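PDB 1RP3: RNA polymerase sigma factor SIGMA-28 (FliA) from Aquifex aeolicus, which probably directs RNA polymerase to flagellar promoters and is held in an inactive conformation by the anti-sigma factor FlgM. Local coordinates for residues N31-K34 against H35-E38; I139-S142 against Y143-S146. All blocks are in the same frame, centred on the assembly; numbering follows the deposited sequence.

Contact 1 of 2, residues N31-K34 against H35-E38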
loop_
_atom_site.group_PDB
_atom_site.type_symbol
_atom_site.label_atom_id
_atom_site.label_comp_id
_atom_site.label_asym_id
_atom_site.label_seq_id
_atom_site.Cartn_x
_atom_site.Cartn_y
_atom_site.Cartn_z
ATOM N N ASN A 31 3.212 -3.005 -4.247
ATOM C CA ASN A 31 1.802 -3.018 -3.886
ATOM C C ASN A 31 1.289 -1.647 -3.470
ATOM O O ASN A 31 0.160 -1.266 -3.808
ATOM C CB ASN A 31 1.534 -4.048 -2.799
ATOM C CG ASN A 31 0.065 -4.255 -2.563
ATOM O OD1 ASN A 31 -0.431 -3.997 -1.471
ATOM N ND2 ASN A 31 -0.654 -4.693 -3.596
ATOM N N ILE A 32 2.131 -0.897 -2.765
ATOM C CA ILE A 32 1.767 0.444 -2.336
ATOM C C ILE A 32 1.779 1.355 -3.562
ATOM O O ILE A 32 0.919 2.220 -3.699
ATOM C CB ILE A 32 2.720 0.956 -1.224
ATOM C CG1 ILE A 32 2.483 0.164 0.058
ATOM C CG2 ILE A 32 2.513 2.422 -0.939
ATOM C CD1 ILE A 32 3.499 0.448 1.147
ATOM N N LYS A 33 2.708 1.103 -4.486
ATOM C CA LYS A 33 2.814 1.899 -5.713
ATOM C C LYS A 33 1.528 1.900 -6.537
ATOM O O LYS A 33 1.262 2.840 -7.281
ATOM C CB LYS A 33 3.981 1.419 -6.581
ATOM C CG LYS A 33 5.276 2.174 -6.353
ATOM C CD LYS A 33 5.223 3.574 -6.937
ATOM C CE LYS A 33 5.191 3.549 -8.459
ATOM N NZ LYS A 33 5.017 4.916 -9.053
ATOM N N LYS A 34 0.720 0.861 -6.397
ATOM C CA LYS A 34 -0.533 0.791 -7.149
ATOM C C LYS A 34 -1.544 1.865 -6.738
ATOM O O LYS A 34 -2.500 2.142 -7.467
ATOM C CB LYS A 34 -1.175 -0.583 -6.998
ATOM C CG LYS A 34 -0.393 -1.722 -7.617
ATOM C CD LYS A 34 -1.082 -3.046 -7.295
ATOM C CE LYS A 34 -0.463 -4.207 -8.051
ATOM N NZ LYS A 34 -1.212 -5.460 -7.792
ATOM N N HIS A 35 -1.312 2.486 -5.585
ATOM C CA HIS A 35 -2.208 3.512 -5.065
ATOM C C HIS A 35 -1.571 4.893 -5.060
ATOM O O HIS A 35 -2.140 5.842 -4.530
ATOM C CB HIS A 35 -2.592 3.176 -3.627
ATOM C CG HIS A 35 -3.126 1.786 -3.453
ATOM N ND1 HIS A 35 -4.463 1.537 -3.247
ATOM C CD2 HIS A 35 -2.501 0.596 -3.432
ATOM C CE1 HIS A 35 -4.637 0.233 -3.104
ATOM N NE2 HIS A 35 -3.473 -0.364 -3.212
ATOM N N LEU A 36 -0.355 4.988 -5.573
ATOM C CA LEU A 36 0.349 6.251 -5.580
ATOM C C LEU A 36 0.387 6.907 -6.953
ATOM O O LEU A 36 0.153 6.269 -7.974
ATOM C CB LEU A 36 1.777 6.030 -5.075
ATOM C CG LEU A 36 1.984 5.856 -3.566
ATOM C CD1 LEU A 36 3.378 5.256 -3.283
ATOM C CD2 LEU A 36 1.788 7.219 -2.872
ATOM N N PRO A 37 0.594 8.226 -6.983
ATOM C CA PRO A 37 0.663 8.907 -8.276
ATOM C C PRO A 37 1.872 8.307 -8.984
ATOM O O PRO A 37 2.874 7.969 -8.347
ATOM C CB PRO A 37 0.951 10.359 -7.885
ATOM C CG PRO A 37 0.367 10.487 -6.517
ATOM C CD PRO A 37 0.696 9.179 -5.860
ATOM N N GLU A 38 1.764 8.169 -10.296
ATOM C CA GLU A 38 2.822 7.623 -11.132
ATOM C C GLU A 38 4.199 8.271 -10.886
ATOM O O GLU A 38 5.228 7.596 -10.959
ATOM C CB GLU A 38 2.401 7.782 -12.594
ATOM C CG GLU A 38 3.295 7.097 -13.615
ATOM C CD GLU A 38 2.738 7.188 -15.041
ATOM O OE1 GLU A 38 2.144 8.236 -15.400
ATOM O OE2 GLU A 38 2.886 6.199 -15.800
HETATM O O HOH W 1 2.354 4.694 -9.139
#
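Lys33 O is gripped from two directions, by Leu36 N at 3.2 Å and by a water whose oxygen lies 2.8 Å from it. The first bond closes a type I beta turn, Lys33 to Leu36, through which helix 7-33 passes into its loop. Here the Leu36 amide comes from well above the carbonyl plane of Lys33, while His35 N reaches Ile32 O one step earlier in an equally straight bond, at 2.9 Å and less far above that carbonyl's plane. Lys33 NZ reaches forward, its chain bent at chi2 and chi3, to the same water at 2.7 Å and is also bonded to Val40 O; the water, 2.9 Å from Leu36 O as well, bridges the turn. His35 holds CG anti to its carbonyl carbon (chi1 -52°), which swings the imidazole back along the helix until CD2 lies 3.3 Å from Asn31 O, the oxygen at the ring edge and in its plane. ND1 is hydrogen-bonded to Lys224 NZ, and the ring meets Phe200 of the same chain and Phe86 of the FlgM chain. Replacing this histidine with alanine would probably leave Lys224 NZ without that partner and both phenylalanines without the ring they meet. An apolar pair joins the helix to the turn: Ile32 and Leu36 run side by side, CG2 of Ile32 3.8 Å from CD1 of Leu36.

Contact 2 of 2, residues I139-S142 against Y143-S146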
loop_
_atom_site.group_PDB
_atom_site.type_symbol
_atom_site.label_atom_id
_atom_site.label_comp_id
_atom_site.label_asym_id
_atom_site.label_seq_id
_atom_site.Cartn_x
_atom_site.Cartn_y
_atom_site.Cartn_z
ATOM N N ILE A 139 -5.287 12.490 -3.938
ATOM C CA ILE A 139 -6.503 12.587 -3.144
ATOM C C ILE A 139 -6.778 11.248 -2.474
ATOM O O ILE A 139 -6.900 11.163 -1.247
ATOM C CB ILE A 139 -7.716 13.005 -4.014
ATOM C CG1 ILE A 139 -7.601 14.481 -4.395
ATOM C CG2 ILE A 139 -9.024 12.733 -3.270
ATOM C CD1 ILE A 139 -8.559 14.899 -5.501
ATOM N N ASN A 140 -6.839 10.206 -3.292
ATOM C CA ASN A 140 -7.071 8.854 -2.815
ATOM C C ASN A 140 -5.998 8.376 -1.851
ATOM O O ASN A 140 -6.290 7.626 -0.909
ATOM C CB ASN A 140 -7.191 7.889 -3.990
ATOM C CG ASN A 140 -8.572 7.888 -4.581
ATOM O OD1 ASN A 140 -8.773 8.254 -5.739
ATOM N ND2 ASN A 140 -9.554 7.509 -3.768
ATOM N N PHE A 141 -4.757 8.815 -2.058
ATOM C CA PHE A 141 -3.722 8.367 -1.146
ATOM C C PHE A 141 -3.858 9.010 0.238
ATOM O O PHE A 141 -3.539 8.381 1.252
ATOM C CB PHE A 141 -2.312 8.495 -1.717
ATOM C CG PHE A 141 -1.341 7.569 -1.052
ATOM C CD1 PHE A 141 -1.454 6.195 -1.228
ATOM C CD2 PHE A 141 -0.378 8.053 -0.173
ATOM C CE1 PHE A 141 -0.633 5.323 -0.536
ATOM C CE2 PHE A 141 0.451 7.176 0.530
ATOM C CZ PHE A 141 0.322 5.814 0.347
ATOM N N SER A 142 -4.394 10.228 0.275
ATOM C CA SER A 142 -4.620 10.928 1.533
ATOM C C SER A 142 -5.560 10.111 2.404
ATOM O O SER A 142 -5.379 10.045 3.615
ATOM C CB SER A 142 -5.263 12.295 1.285
ATOM O OG SER A 142 -4.420 13.121 0.509
ATOM N N TYR A 143 -6.566 9.498 1.787
ATOM C CA TYR A 143 -7.513 8.677 2.527
ATOM C C TYR A 143 -6.884 7.354 2.929
ATOM O O TYR A 143 -7.287 6.736 3.913
ATOM C CB TYR A 143 -8.792 8.462 1.728
ATOM C CG TYR A 143 -9.614 9.729 1.587
ATOM C CD1 TYR A 143 -10.290 10.277 2.686
ATOM C CD2 TYR A 143 -9.683 10.408 0.367
ATOM C CE1 TYR A 143 -11.016 11.467 2.569
ATOM C CE2 TYR A 143 -10.403 11.597 0.241
ATOM C CZ TYR A 143 -11.065 12.123 1.343
ATOM O OH TYR A 143 -11.783 13.293 1.215
ATOM N N ILE A 144 -5.887 6.918 2.169
ATOM C CA ILE A 144 -5.187 5.687 2.499
ATOM C C ILE A 144 -4.338 5.964 3.728
ATOM O O ILE A 144 -4.315 5.171 4.661
ATOM C CB ILE A 144 -4.319 5.201 1.319
ATOM C CG1 ILE A 144 -5.216 4.483 0.321
ATOM C CG2 ILE A 144 -3.192 4.267 1.792
ATOM C CD1 ILE A 144 -4.565 4.230 -0.999
ATOM N N LEU A 145 -3.679 7.115 3.737
ATOM C CA LEU A 145 -2.837 7.511 4.859
ATOM C C LEU A 145 -3.645 7.604 6.144
ATOM O O LEU A 145 -3.271 7.029 7.173
ATOM C CB LEU A 145 -2.169 8.851 4.578
ATOM C CG LEU A 145 -0.962 8.789 3.648
ATOM C CD1 LEU A 145 -0.532 10.176 3.285
ATOM C CD2 LEU A 145 0.186 8.017 4.312
ATOM N N SER A 146 -4.745 8.346 6.083
ATOM C CA SER A 146 -5.621 8.501 7.239
ATOM C C SER A 146 -6.091 7.146 7.764
ATOM O O SER A 146 -6.119 6.924 8.966
ATOM C CB SER A 146 -6.823 9.379 6.889
ATOM O OG SER A 146 -6.394 10.702 6.662
#
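The buried ring of Phe141 is the apolar centre of this part of helix 129-158, an example of i to i+3 and i to i+4 packing along one alpha helix. With CG anti to the backbone N (chi1 -157°), the ring leans forward along the helix and is met by two aliphatic side chains. Ile144 crosses it at about a right angle, its CG2 3.6 Å from Phe141 CE1; Leu145 comes in at a slant, CG 3.8 Å from Phe141 CE2. Phe89 and Tyr81 lie against the same ring. Further round, Tyr143 runs alongside Ile139, CE2 3.9 Å from Ile139 CG2, and carries its OH out to Glu98 OE2. The helical hydrogen bonds are uneven. Leu145 N binds Phe141 O at 2.8 Å, almost in line with the carbonyl bond, whereas Asn140 O is shared between Ile144 N and a weak bond from Tyr143 N, which makes a second weak one to Ile139 O. At the polar edge Ser146 N makes a nearly straight bond to Ser142 O (171°), and Ser146 OG adds a weak one to that oxygen. Ser142 OG is bonded to Phe89 O, and Asn140 ND2 to Ser221 O. The buried hydrocarbon round Phe141 is thus set apart from hydroxyl and amide groups, of which Asn140, Ser142 and Tyr143 bond to other parts of the chain and Ser146 within the helix.

From the N terminus, helix 7-33 runs into contact 1, which closes the turn opening the loop toward helix 42-58; about a hundred residues later contact 2 forms within helix 129-158. The two follow in series, neither nested nor crossed, and their centres lie about 11 Å apart. Even so they touch: His35 CB packs 3.5 Å from Ile144 CD1, and Leu36 CD2 lies 3.6 Å from Phe141 CD2. The turn in sigma region 2 thus rests on a helix of region 3. Both contacts also reach residues of region 4 and FlgM, consistent with a compact sigma factor held in an inactive conformation.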